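Local structure of putative trimethylamine methyltransferase (Rhizobium meliloti, 4YYC) at residues Ile44-Arg49 / Gly385-Leu390; Tyr51-Glu56 / Pro336-Tyr341; Gln60-Asn65 / Gln292-Val297; Phe315-Ala320 / Tyr341-Leu346. The protein probably acts as a methyltransferase of the trimethylamine methyltransferase family, although its own substrate is not established. One frame throughout, in Å; residues are numbered along the deposited sequence.

Interaction 1 of 4, residues Ile44-Arg49 / Gly385-Leu390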
loop_
_atom_site.group_PDB
_atom_site.type_symbol
_atom_site.label_atom_id
_atom_site.label_comp_id
_atom_site.label_asym_id
_atom_site.label_seq_id
_atom_site.Cartn_x
_atom_site.Cartn_y
_atom_site.Cartn_z
ATOM N N ILE A 44 -13.072 10.999 -7.749
ATOM C CA ILE A 44 -13.294 9.558 -7.667
ATOM C C ILE A 44 -14.647 9.254 -7.006
ATOM O O ILE A 44 -14.971 9.821 -5.961
ATOM C CB ILE A 44 -12.188 8.896 -6.804
ATOM C CG1 ILE A 44 -10.835 8.973 -7.543
ATOM C CG2 ILE A 44 -12.569 7.486 -6.460
ATOM C CD1 ILE A 44 -9.672 8.758 -6.647
ATOM N N GLN A 45 -15.397 8.325 -7.608
ATOM C CA GLN A 45 -16.569 7.747 -6.963
ATOM C C GLN A 45 -16.201 6.299 -6.685
ATOM O O GLN A 45 -16.153 5.489 -7.610
ATOM C CB GLN A 45 -17.805 7.812 -7.855
ATOM C CG GLN A 45 -18.252 9.224 -8.042
ATOM C CD GLN A 45 -19.469 9.347 -8.916
ATOM O OE1 GLN A 45 -20.441 8.578 -8.780
ATOM N NE2 GLN A 45 -19.463 10.340 -9.793
ATOM N N ARG A 46 -15.939 5.971 -5.423
ATOM C CA ARG A 46 -15.497 4.620 -5.066
ATOM C C ARG A 46 -16.568 3.581 -5.234
ATOM O O ARG A 46 -17.691 3.789 -4.767
ATOM C CB ARG A 46 -14.979 4.568 -3.607
ATOM C CG ARG A 46 -13.593 5.160 -3.420
ATOM C CD ARG A 46 -13.210 5.250 -1.955
ATOM N NE ARG A 46 -13.780 6.463 -1.341
ATOM C CZ ARG A 46 -14.827 6.523 -0.513
ATOM N NH1 ARG A 46 -15.203 7.703 -0.083
ATOM N NH2 ARG A 46 -15.495 5.443 -0.110
ATOM N N ARG A 47 -16.233 2.503 -5.953
ATOM C CA ARG A 47 -17.117 1.345 -6.119
ATOM C C ARG A 47 -16.648 0.227 -5.205
ATOM O O ARG A 47 -17.357 -0.756 -5.012
ATOM C CB ARG A 47 -17.125 0.855 -7.567
ATOM C CG ARG A 47 -17.437 1.903 -8.623
ATOM C CD ARG A 47 -18.732 2.621 -8.356
ATOM N NE ARG A 47 -19.071 3.496 -9.471
ATOM C CZ ARG A 47 -19.785 4.606 -9.350
ATOM N NH1 ARG A 47 -20.035 5.342 -10.416
ATOM N NH2 ARG A 47 -20.239 4.977 -8.161
ATOM N N ILE A 48 -15.451 0.369 -4.660
ATOM C CA ILE A 48 -14.857 -0.575 -3.751
ATOM C C ILE A 48 -15.294 -0.245 -2.321
ATOM O O ILE A 48 -15.781 0.866 -2.046
ATOM C CB ILE A 48 -13.305 -0.592 -3.862
ATOM C CG1 ILE A 48 -12.713 0.789 -3.620
ATOM C CG2 ILE A 48 -12.896 -1.059 -5.252
ATOM C CD1 ILE A 48 -11.182 0.728 -3.551
ATOM N N ARG A 49 -15.129 -1.222 -1.425
ATOM C CA ARG A 49 -15.507 -1.184 -0.009
ATOM C C ARG A 49 -14.504 -0.457 0.850
ATOM O O ARG A 49 -13.306 -0.383 0.481
ATOM C CB ARG A 49 -15.564 -2.619 0.563
ATOM C CG ARG A 49 -16.669 -3.445 -0.002
ATOM C CD ARG A 49 -16.600 -4.844 0.543
ATOM N NE ARG A 49 -17.074 -5.732 -0.490
ATOM C CZ ARG A 49 -17.513 -6.951 -0.274
ATOM N NH1 ARG A 49 -17.553 -7.426 0.961
ATOM N NH2 ARG A 49 -17.918 -7.681 -1.292
ATOM N N GLY A 385 -11.552 4.891 2.548
ATOM C CA GLY A 385 -12.675 5.695 2.038
ATOM C C GLY A 385 -12.515 7.163 2.372
ATOM O O GLY A 385 -13.478 7.824 2.747
ATOM N N THR A 386 -11.316 7.692 2.249
ATOM C CA THR A 386 -11.081 9.084 2.630
ATOM C C THR A 386 -11.778 10.000 1.609
ATOM O O THR A 386 -11.601 9.851 0.407
ATOM C CB THR A 386 -9.567 9.375 2.734
ATOM O OG1 THR A 386 -8.974 8.444 3.628
ATOM C CG2 THR A 386 -9.277 10.770 3.236
ATOM N N ASN A 387 -12.486 11.031 2.081
ATOM C CA ASN A 387 -13.205 11.930 1.196
ATOM C C ASN A 387 -12.342 13.065 0.675
ATOM O O ASN A 387 -12.474 13.451 -0.476
ATOM C CB ASN A 387 -14.426 12.526 1.914
ATOM C CG ASN A 387 -15.456 11.482 2.290
ATOM O OD1 ASN A 387 -15.784 11.336 3.459
ATOM N ND2 ASN A 387 -15.965 10.765 1.313
ATOM N N PHE A 388 -11.456 13.615 1.496
ATOM C CA PHE A 388 -10.633 14.736 1.105
ATOM C C PHE A 388 -9.216 14.428 1.514
ATOM O O PHE A 388 -8.966 14.141 2.684
ATOM C CB PHE A 388 -11.124 16.035 1.739
ATOM C CG PHE A 388 -10.245 17.189 1.459
ATOM C CD1 PHE A 388 -9.979 17.555 0.148
ATOM C CD2 PHE A 388 -9.660 17.927 2.497
ATOM C CE1 PHE A 388 -9.155 18.615 -0.131
ATOM C CE2 PHE A 388 -8.792 18.985 2.214
ATOM C CZ PHE A 388 -8.545 19.324 0.895
ATOM N N VAL A 389 -8.324 14.427 0.545
ATOM C CA VAL A 389 -6.956 14.069 0.779
ATOM C C VAL A 389 -6.071 15.278 0.546
ATOM O O VAL A 389 -5.616 15.573 -0.587
ATOM C CB VAL A 389 -6.528 12.899 -0.136
ATOM C CG1 VAL A 389 -5.146 12.409 0.255
ATOM C CG2 VAL A 389 -7.526 11.754 -0.118
ATOM N N LEU A 390 -5.744 15.944 1.642
ATOM C CA LEU A 390 -4.680 16.925 1.624
ATOM C C LEU A 390 -3.357 16.205 1.509
ATOM O O LEU A 390 -3.209 15.063 1.957
ATOM C CB LEU A 390 -4.738 17.743 2.918
ATOM C CG LEU A 390 -3.983 19.083 2.894
ATOM C CD1 LEU A 390 -4.484 19.970 1.780
ATOM C CD2 LEU A 390 -4.148 19.709 4.289
#
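The guanidinium of Arg46 lies flat on the backbone of Gly385: Gly385 CA sits over the centre of one face, 3.4 Å from Arg46 CZ. The side chain gets there by running extended from CB and then turning about the CG-CD bond (chi3 -83°), which lays the planar group across the glycine. Gly385 O also comes over the guanidinium, 3.3 Å from Arg46 NH1, but at an angle too poor for a hydrogen bond. Asn387 ND2 meets the guanidinium at its edge, in plane, 3.5 Å from Arg46 NH1. Both of those nitrogens are donors, and each bonds to Ala134 O and Gly132 O, while Thr135 OG1 bonds to both Arg46 NE and Thr386 O. Gly385 closes the helix 368-383 in a Schellman motif with positive phi, and Arg46 NH2 packs 3.6 Å from Gly385 CA. A leucine in place of Arg46 would probably leave Thr135 OG1 without the arginine N-H, cost Ala134 O and Gly132 O one of two donors, and lose the flat cover over Gly385. Between the segments themselves the contact is van der Waals packing of the guanidinium face on Gly385 CA; the polar cohesion runs through Gly132 and strand 134-137, which lies between strands 44-45 and 388-389.

Interaction 2 of 4, residues Tyr51-Glu56 / Pro336-Tyr341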
loop_
_atom_site.group_PDB
_atom_site.type_symbol
_atom_site.label_atom_id
_atom_site.label_comp_id
_atom_site.label_asym_id
_atom_site.label_seq_id
_atom_site.Cartn_x
_atom_site.Cartn_y
_atom_site.Cartn_z
ATOM N N TYR A 51 -12.156 -0.430 4.134
ATOM C CA TYR A 51 -11.501 -1.384 4.998
ATOM C C TYR A 51 -11.594 -0.923 6.444
ATOM O O TYR A 51 -11.252 0.255 6.739
ATOM C CB TYR A 51 -10.024 -1.479 4.604
ATOM C CG TYR A 51 -9.336 -2.568 5.380
ATOM C CD1 TYR A 51 -9.617 -3.902 5.126
ATOM C CD2 TYR A 51 -8.369 -2.284 6.331
ATOM C CE1 TYR A 51 -9.013 -4.904 5.825
ATOM C CE2 TYR A 51 -7.735 -3.295 7.037
ATOM C CZ TYR A 51 -8.034 -4.612 6.770
ATOM O OH TYR A 51 -7.441 -5.647 7.426
ATOM N N GLU A 52 -12.018 -1.827 7.314
ATOM C CA GLU A 52 -12.285 -1.571 8.738
ATOM C C GLU A 52 -11.298 -2.294 9.617
ATOM O O GLU A 52 -10.972 -3.446 9.341
ATOM C CB GLU A 52 -13.616 -2.129 9.143
ATOM C CG GLU A 52 -14.735 -1.737 8.250
ATOM C CD GLU A 52 -16.079 -2.140 8.823
ATOM O OE1 GLU A 52 -16.257 -3.206 9.491
ATOM O OE2 GLU A 52 -16.986 -1.381 8.579
ATOM N N VAL A 53 -10.858 -1.617 10.676
ATOM C CA VAL A 53 -10.044 -2.190 11.713
ATOM C C VAL A 53 -10.688 -2.333 13.087
ATOM O O VAL A 53 -10.138 -3.026 13.911
ATOM C CB VAL A 53 -8.700 -1.487 11.833
ATOM C CG1 VAL A 53 -7.982 -1.554 10.482
ATOM C CG2 VAL A 53 -8.867 -0.055 12.304
ATOM N N LEU A 54 -11.820 -1.681 13.343
ATOM C CA LEU A 54 -12.489 -1.781 14.636
ATOM C C LEU A 54 -13.821 -2.442 14.424
ATOM O O LEU A 54 -14.502 -2.166 13.445
ATOM C CB LEU A 54 -12.732 -0.408 15.234
ATOM C CG LEU A 54 -11.503 0.453 15.525
ATOM C CD1 LEU A 54 -11.837 1.890 15.854
ATOM C CD2 LEU A 54 -10.726 -0.254 16.632
ATOM N N ASP A 55 -14.179 -3.354 15.323
ATOM C CA ASP A 55 -15.529 -3.934 15.327
ATOM C C ASP A 55 -16.481 -3.071 16.145
ATOM O O ASP A 55 -16.060 -2.058 16.699
ATOM C CB ASP A 55 -15.516 -5.397 15.787
ATOM C CG ASP A 55 -15.139 -5.586 17.254
ATOM O OD1 ASP A 55 -15.122 -4.649 18.099
ATOM O OD2 ASP A 55 -14.903 -6.760 17.601
ATOM N N GLU A 56 -17.758 -3.462 16.199
ATOM C CA GLU A 56 -18.774 -2.610 16.800
ATOM C C GLU A 56 -18.410 -2.291 18.244
ATOM O O GLU A 56 -18.559 -1.142 18.677
ATOM C CB GLU A 56 -20.160 -3.256 16.727
ATOM C CG GLU A 56 -21.301 -2.385 17.268
ATOM C CD GLU A 56 -21.546 -1.060 16.540
ATOM O OE1 GLU A 56 -21.216 -0.918 15.326
ATOM O OE2 GLU A 56 -22.123 -0.135 17.173
ATOM N N PRO A 336 0.076 4.816 12.485
ATOM C CA PRO A 336 -0.717 5.843 11.832
ATOM C C PRO A 336 -1.758 5.292 10.851
ATOM O O PRO A 336 -2.836 5.869 10.708
ATOM C CB PRO A 336 0.311 6.726 11.089
ATOM C CG PRO A 336 1.596 6.455 11.782
ATOM C CD PRO A 336 1.525 5.077 12.353
ATOM N N SER A 337 -1.468 4.163 10.214
ATOM C CA SER A 337 -2.440 3.578 9.304
ATOM C C SER A 337 -3.641 3.051 10.090
ATOM O O SER A 337 -4.790 3.232 9.686
ATOM C CB SER A 337 -1.846 2.472 8.429
ATOM O OG SER A 337 -1.077 3.075 7.380
ATOM N N LEU A 338 -3.380 2.378 11.182
ATOM C CA LEU A 338 -4.470 1.857 12.004
ATOM C C LEU A 338 -5.314 2.973 12.592
ATOM O O LEU A 338 -6.552 2.903 12.583
ATOM C CB LEU A 338 -3.937 0.987 13.155
ATOM C CG LEU A 338 -3.299 -0.323 12.673
ATOM C CD1 LEU A 338 -2.560 -1.007 13.831
ATOM C CD2 LEU A 338 -4.240 -1.285 12.006
ATOM N N VAL A 339 -4.660 3.999 13.086
ATOM C CA VAL A 339 -5.385 5.208 13.554
ATOM C C VAL A 339 -6.297 5.743 12.435
ATOM O O VAL A 339 -7.480 5.992 12.645
ATOM C CB VAL A 339 -4.419 6.335 13.977
ATOM C CG1 VAL A 339 -5.118 7.701 14.151
ATOM C CG2 VAL A 339 -3.678 5.956 15.258
ATOM N N SER A 340 -5.752 5.910 11.240
ATOM C CA SER A 340 -6.540 6.511 10.187
ATOM C C SER A 340 -7.658 5.637 9.668
ATOM O O SER A 340 -8.765 6.132 9.363
ATOM C CB SER A 340 -5.670 7.002 9.051
ATOM O OG SER A 340 -4.898 8.092 9.501
ATOM N N TYR A 341 -7.434 4.323 9.594
ATOM C CA TYR A 341 -8.540 3.430 9.223
ATOM C C TYR A 341 -9.666 3.539 10.250
ATOM O O TYR A 341 -10.833 3.587 9.903
ATOM C CB TYR A 341 -8.100 1.963 9.158
ATOM C CG TYR A 341 -7.386 1.496 7.900
ATOM C CD1 TYR A 341 -7.983 1.621 6.638
ATOM C CD2 TYR A 341 -6.128 0.909 7.961
ATOM C CE1 TYR A 341 -7.368 1.130 5.501
ATOM C CE2 TYR A 341 -5.495 0.466 6.807
ATOM C CZ TYR A 341 -6.122 0.568 5.600
ATOM O OH TYR A 341 -5.518 0.145 4.443
HETATM O O HOH W 1 -11.954 2.662 7.469
#
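Tyr51 drives the edge of its ring into the face of Tyr341 in a T-shaped stack, with ring centroids 5.1 Å apart and planes at 69°. The leading atom is Tyr51 CD2, which stands over the centre of the Tyr341 ring, 3.7 Å from Tyr341 CE1. CG of Tyr51 is anti to the backbone N (chi1 -174°), which directs the ring toward Tyr341. Val53 packs nearer the helix: its CG1 and CG2 both rest on Tyr341 CB, each at 3.8 Å, and CG1 also meets Leu338 CD2 at 4.0 Å, one helical turn before. A water joins the backbones beside the rings, donating to Tyr51 O at 2.6 Å and to Tyr341 O at 2.8 Å, and so gives a partner to both carbonyl groups. The helix concerned, 334-350, is one of the outer helices of a TIM-type alpha/beta barrel, and the irregular segment 51-56 runs over its outward side before entering helix 56-73. Gln345, one turn farther along helix 334-350, receives the backbone N-H groups of Val53 and Leu54 on its OE1, consistent with holding the segment against the helix. Met380 and Leu383 of helix 368-383 pack against Tyr341. At the far end of its ring, Tyr51 OH bonds to Arg49 O of the second subunit, and Glu52 forms a salt bridge with Arg49 of that same subunit, tying this corner to the dimer interface.

Interaction 3 of 4, residues Gln60-Asn65 / Gln292-Val297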
loop_
_atom_site.group_PDB
_atom_site.type_symbol
_atom_site.label_atom_id
_atom_site.label_comp_id
_atom_site.label_asym_id
_atom_site.label_seq_id
_atom_site.Cartn_x
_atom_site.Cartn_y
_atom_site.Cartn_z
ATOM N N GLN A 60 -17.802 1.472 19.724
ATOM C CA GLN A 60 -18.536 1.961 20.893
ATOM C C GLN A 60 -17.627 2.332 22.063
ATOM O O GLN A 60 -17.886 3.279 22.780
ATOM C CB GLN A 60 -19.561 0.907 21.332
ATOM C CG GLN A 60 -20.742 0.849 20.386
ATOM C CD GLN A 60 -21.830 -0.090 20.889
ATOM O OE1 GLN A 60 -22.047 -0.205 22.077
ATOM N NE2 GLN A 60 -22.499 -0.756 19.986
ATOM N N LEU A 61 -16.551 1.581 22.240
ATOM C CA LEU A 61 -15.603 1.849 23.304
ATOM C C LEU A 61 -14.912 3.194 23.120
ATOM O O LEU A 61 -14.830 3.988 24.051
ATOM C CB LEU A 61 -14.593 0.714 23.349
ATOM C CG LEU A 61 -13.437 0.843 24.329
ATOM C CD1 LEU A 61 -13.958 0.926 25.742
ATOM C CD2 LEU A 61 -12.553 -0.406 24.174
ATOM N N ILE A 62 -14.414 3.417 21.909
ATOM C CA ILE A 62 -13.755 4.685 21.586
ATOM C C ILE A 62 -14.746 5.843 21.710
ATOM O O ILE A 62 -14.413 6.878 22.272
ATOM C CB ILE A 62 -13.108 4.672 20.195
ATOM C CG1 ILE A 62 -12.051 3.556 20.083
ATOM C CG2 ILE A 62 -12.468 6.021 19.892
ATOM C CD1 ILE A 62 -10.940 3.635 21.101
ATOM N N GLU A 63 -15.958 5.675 21.208
ATOM C CA GLU A 63 -16.985 6.726 21.278
ATOM C C GLU A 63 -17.334 7.063 22.743
ATOM O O GLU A 63 -17.402 8.220 23.130
ATOM C CB GLU A 63 -18.223 6.317 20.458
ATOM C CG GLU A 63 -17.953 6.321 18.957
ATOM C CD GLU A 63 -19.012 5.655 18.105
ATOM O OE1 GLU A 63 -19.735 4.769 18.604
ATOM O OE2 GLU A 63 -19.059 5.937 16.894
ATOM N N ARG A 64 -17.491 6.038 23.566
ATOM C CA ARG A 64 -17.790 6.238 24.963
ATOM C C ARG A 64 -16.642 6.961 25.677
ATOM O O ARG A 64 -16.857 7.920 26.440
ATOM C CB ARG A 64 -18.010 4.866 25.616
ATOM C CG ARG A 64 -18.620 4.856 26.969
ATOM C CD ARG A 64 -19.198 3.478 27.283
ATOM N NE ARG A 64 -18.276 2.377 27.051
ATOM C CZ ARG A 64 -18.429 1.367 26.186
ATOM N NH1 ARG A 64 -19.499 1.235 25.412
ATOM N NH2 ARG A 64 -17.488 0.446 26.116
ATOM N N ASN A 65 -15.418 6.520 25.412
ATOM C CA ASN A 65 -14.248 7.131 26.015
ATOM C C ASN A 65 -14.049 8.586 25.577
ATOM O O ASN A 65 -13.631 9.427 26.382
ATOM C CB ASN A 65 -12.979 6.290 25.730
ATOM C CG ASN A 65 -12.942 5.004 26.537
ATOM O OD1 ASN A 65 -13.843 4.713 27.328
ATOM N ND2 ASN A 65 -11.866 4.206 26.341
ATOM N N GLN A 292 -8.610 10.676 21.610
ATOM C CA GLN A 292 -8.304 12.113 21.636
ATOM C C GLN A 292 -8.742 12.808 20.344
ATOM O O GLN A 292 -9.300 13.903 20.367
ATOM C CB GLN A 292 -6.836 12.356 21.880
ATOM C CG GLN A 292 -6.541 13.782 22.322
ATOM C CD GLN A 292 -5.036 13.981 22.351
ATOM O OE1 GLN A 292 -4.376 13.444 23.207
ATOM N NE2 GLN A 292 -4.490 14.729 21.390
ATOM N N ILE A 293 -8.460 12.173 19.221
ATOM C CA ILE A 293 -8.907 12.686 17.941
ATOM C C ILE A 293 -10.411 12.935 17.904
ATOM O O ILE A 293 -10.875 14.008 17.500
ATOM C CB ILE A 293 -8.504 11.745 16.782
ATOM C CG1 ILE A 293 -7.002 11.874 16.530
ATOM C CG2 ILE A 293 -9.283 12.085 15.522
ATOM C CD1 ILE A 293 -6.472 10.727 15.667
ATOM N N LEU A 294 -11.176 11.944 18.342
ATOM C CA LEU A 294 -12.619 12.046 18.269
ATOM C C LEU A 294 -13.109 13.179 19.177
ATOM O O LEU A 294 -14.010 13.936 18.791
ATOM C CB LEU A 294 -13.289 10.699 18.603
ATOM C CG LEU A 294 -14.816 10.697 18.598
ATOM C CD1 LEU A 294 -15.360 11.139 17.242
ATOM C CD2 LEU A 294 -15.305 9.289 18.963
ATOM N N ALA A 295 -12.515 13.319 20.365
ATOM C CA ALA A 295 -12.890 14.431 21.281
ATOM C C ALA A 295 -12.613 15.790 20.648
ATOM O O ALA A 295 -13.478 16.665 20.637
ATOM C CB ALA A 295 -12.139 14.281 22.606
ATOM N N GLU A 296 -11.433 15.961 20.056
ATOM C CA GLU A 296 -11.045 17.233 19.427
ATOM C C GLU A 296 -11.977 17.547 18.252
ATOM O O GLU A 296 -12.449 18.666 18.132
ATOM C CB GLU A 296 -9.595 17.209 18.971
ATOM C CG GLU A 296 -8.626 17.134 20.109
ATOM C CD GLU A 296 -7.178 17.128 19.698
ATOM O OE1 GLU A 296 -6.840 17.327 18.495
ATOM O OE2 GLU A 296 -6.315 16.918 20.587
ATOM N N VAL A 297 -12.257 16.551 17.409
ATOM C CA VAL A 297 -13.143 16.790 16.280
ATOM C C VAL A 297 -14.561 17.080 16.703
ATOM O O VAL A 297 -15.193 17.993 16.165
ATOM C CB VAL A 297 -13.072 15.635 15.228
ATOM C CG1 VAL A 297 -14.210 15.794 14.212
ATOM C CG2 VAL A 297 -11.699 15.563 14.590
#
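The carboxylate of Glu63 is turned aside from Leu294, which touches this residue through its aliphatic part alone: Leu294 CD2 lies 3.8 Å from Glu63 CA and 4.0 Å from Glu63 CG. The acid group itself forms a salt bridge with Arg349. On the far side of the same helix, the guanidinium of Arg64 has Gln60 O over one face, 3.7 Å above its plane and displaced toward the rim. In the facing helix, the amide of Gln292 donates through NE2 to Glu296 OE2, 3.0 Å away, reaching the carboxylate from above its plane (40° out of it). Leu294 is the residue that bridges the helices. Its CG is anti to the backbone N (chi1 178°), which directs the side chain toward the other helix, and the turn at chi2 (58°) sets CD2 between Ile62 and Glu63, with Ile62 CG2 at 4.4 Å from Leu294 CD2. Helix 286-307 connects the parallel strands 269-277 and 313-322 of the TIM-type barrel, and helix 56-73, from the N-terminal part of the chain, lies against its outer side. The nearest CA atoms, Glu63 CA and Leu294 CA, are 7.5 Å apart. Leu294 also packs on Phe315 of the barrel wall, and Leu346 of helix 334-350 meets both Ile62 and Glu63. Beyond the contact, Asn65 ND2 bonds to Gln431 OE1 of the second subunit.

Interaction 4 of 4, residues Phe315-Ala320 / Tyr341-Leu346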
loop_
_atom_site.group_PDB
_atom_site.type_symbol
_atom_site.label_atom_id
_atom_site.label_comp_id
_atom_site.label_asym_id
_atom_site.label_seq_id
_atom_site.Cartn_x
_atom_site.Cartn_y
_atom_site.Cartn_z
ATOM N N PHE A 315 -14.444 16.001 9.344
ATOM C CA PHE A 315 -13.640 15.327 10.343
ATOM C C PHE A 315 -12.262 15.103 9.695
ATOM O O PHE A 315 -12.127 14.262 8.787
ATOM C CB PHE A 315 -14.349 13.986 10.653
ATOM C CG PHE A 315 -13.761 13.132 11.755
ATOM C CD1 PHE A 315 -12.435 12.805 11.810
ATOM C CD2 PHE A 315 -14.590 12.566 12.695
ATOM C CE1 PHE A 315 -11.949 11.985 12.789
ATOM C CE2 PHE A 315 -14.131 11.698 13.660
ATOM C CZ PHE A 315 -12.798 11.419 13.723
ATOM N N GLY A 316 -11.264 15.833 10.173
ATOM C CA GLY A 316 -9.886 15.715 9.670
ATOM C C GLY A 316 -9.026 14.997 10.660
ATOM O O GLY A 316 -9.390 14.848 11.827
ATOM N N THR A 317 -7.903 14.484 10.206
ATOM C CA THR A 317 -6.908 13.912 11.077
ATOM C C THR A 317 -5.557 14.085 10.318
ATOM O O THR A 317 -5.441 13.602 9.204
ATOM C CB THR A 317 -7.207 12.413 11.330
ATOM O OG1 THR A 317 -8.334 12.269 12.219
ATOM C CG2 THR A 317 -6.051 11.698 11.957
ATOM N N PHE A 318 -4.554 14.662 10.976
ATOM C CA PHE A 318 -3.170 14.471 10.577
ATOM C C PHE A 318 -2.570 13.630 11.690
ATOM O O PHE A 318 -2.553 14.086 12.855
ATOM C CB PHE A 318 -2.408 15.769 10.432
ATOM C CG PHE A 318 -0.974 15.553 10.141
ATOM C CD1 PHE A 318 -0.547 15.406 8.853
ATOM C CD2 PHE A 318 -0.051 15.426 11.183
ATOM C CE1 PHE A 318 0.795 15.150 8.582
ATOM C CE2 PHE A 318 1.293 15.195 10.906
ATOM C CZ PHE A 318 1.696 15.048 9.605
ATOM N N ALA A 319 -2.108 12.442 11.349
ATOM C CA ALA A 319 -1.582 11.541 12.351
ATOM C C ALA A 319 -0.363 10.791 11.869
ATOM O O ALA A 319 -0.363 10.152 10.816
ATOM C CB ALA A 319 -2.683 10.620 12.867
ATOM N N ALA A 320 0.713 10.996 12.580
ATOM C CA ALA A 320 1.955 10.304 12.322
ATOM C C ALA A 320 2.504 9.793 13.639
ATOM O O ALA A 320 1.853 9.955 14.706
ATOM C CB ALA A 320 2.903 11.256 11.623
ATOM N N TYR A 341 -7.434 4.323 9.594
ATOM C CA TYR A 341 -8.540 3.430 9.223
ATOM C C TYR A 341 -9.666 3.539 10.250
ATOM O O TYR A 341 -10.833 3.587 9.903
ATOM C CB TYR A 341 -8.100 1.963 9.158
ATOM C CG TYR A 341 -7.386 1.496 7.900
ATOM C CD1 TYR A 341 -7.983 1.621 6.638
ATOM C CD2 TYR A 341 -6.128 0.909 7.961
ATOM C CE1 TYR A 341 -7.368 1.130 5.501
ATOM C CE2 TYR A 341 -5.495 0.466 6.807
ATOM C CZ TYR A 341 -6.122 0.568 5.600
ATOM O OH TYR A 341 -5.518 0.145 4.443
ATOM N N GLY A 342 -9.300 3.534 11.528
ATOM C CA GLY A 342 -10.246 3.617 12.603
ATOM C C GLY A 342 -10.966 4.960 12.625
ATOM O O GLY A 342 -12.201 5.041 12.836
ATOM N N ALA A 343 -10.219 6.013 12.394
ATOM C CA ALA A 343 -10.804 7.356 12.432
ATOM C C ALA A 343 -11.851 7.492 11.311
ATOM O O ALA A 343 -12.908 8.126 11.466
ATOM C CB ALA A 343 -9.721 8.421 12.315
ATOM N N ALA A 344 -11.580 6.911 10.155
ATOM C CA ALA A 344 -12.568 6.921 9.066
ATOM C C ALA A 344 -13.886 6.252 9.457
ATOM O O ALA A 344 -14.974 6.757 9.135
ATOM C CB ALA A 344 -11.996 6.243 7.831
ATOM N N GLN A 345 -13.794 5.138 10.179
ATOM C CA GLN A 345 -14.958 4.491 10.697
ATOM C C GLN A 345 -15.727 5.409 11.631
ATOM O O GLN A 345 -16.969 5.516 11.516
ATOM C CB GLN A 345 -14.619 3.192 11.445
ATOM C CG GLN A 345 -14.008 2.133 10.564
ATOM C CD GLN A 345 -13.709 0.849 11.313
ATOM O OE1 GLN A 345 -12.544 0.548 11.610
ATOM N NE2 GLN A 345 -14.752 0.134 11.660
ATOM N N LEU A 346 -15.011 6.065 12.530
ATOM C CA LEU A 346 -15.661 6.999 13.490
ATOM C C LEU A 346 -16.289 8.188 12.797
ATOM O O LEU A 346 -17.353 8.673 13.201
ATOM C CB LEU A 346 -14.654 7.463 14.526
ATOM C CG LEU A 346 -14.171 6.337 15.443
ATOM C CD1 LEU A 346 -12.923 6.834 16.162
ATOM C CD2 LEU A 346 -15.238 5.830 16.384
#
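Thr317 and Ala343 mark where strand 313-322 and helix 334-350 lie nearest here, with Thr317 CA and Ala343 CA 7.7 Å apart. Phe315 does most of the packing. Its CG is anti to the backbone N (chi1 -175°), and the ring reaches up to the helix with one face under Ala343 O, which is 4.0 Å from Phe315 CZ. Phe315 CE1 touches Ala343 CB at 4.2 Å, and Phe315 CE2, on the other flank of the ring, meets Leu346 CB at 4.4 Å. Thr317 OG1 sits in plane at the edge of the Phe315 ring and faces Ala343 CB at 4.1 Å. The hydroxyl donates to Gly316 O at 2.8 Å, from above the carbonyl plane (36° out of it), a short but poorly directed bond to the preceding residue. Replacing Thr317 with a valine is likely to cost Gly316 O this donor and set an apolar methyl where the hydroxyl had been bonded. An unidentified bound ligand lies about 8 Å from the Thr317 side chain. Ala343 and Leu346 of the helix, facing Phe315 and Thr317, form part of the layer between wall and outer helices, in the beta-alpha-beta crossover from strand 313-322 to the parallel strand 354-355 of a TIM-type barrel.

In the fold
From the N terminus, the chain passes through 44-49, 51-56 and 60-65 in quick succession, and each of these segments is met by a later one. Interaction 1 closes the longest loop, at 385-390, bringing the region of strand 44-45 to that of strand 388-389, and the other three contacts fall within it. Interaction 2 closes at helix 334-350 and encloses interaction 3, which ends on helix 286-307; these two join the N-terminal segments to outer helices of the barrel. Interaction 4 opens after interaction 3 has closed and crosses interaction 2, sharing Tyr341 with it and joining helix 334-350 to strand 313-322. Contacts 2, 3 and 4 touch one another: Val339 packs on Ile293, and Ile293 on Thr317.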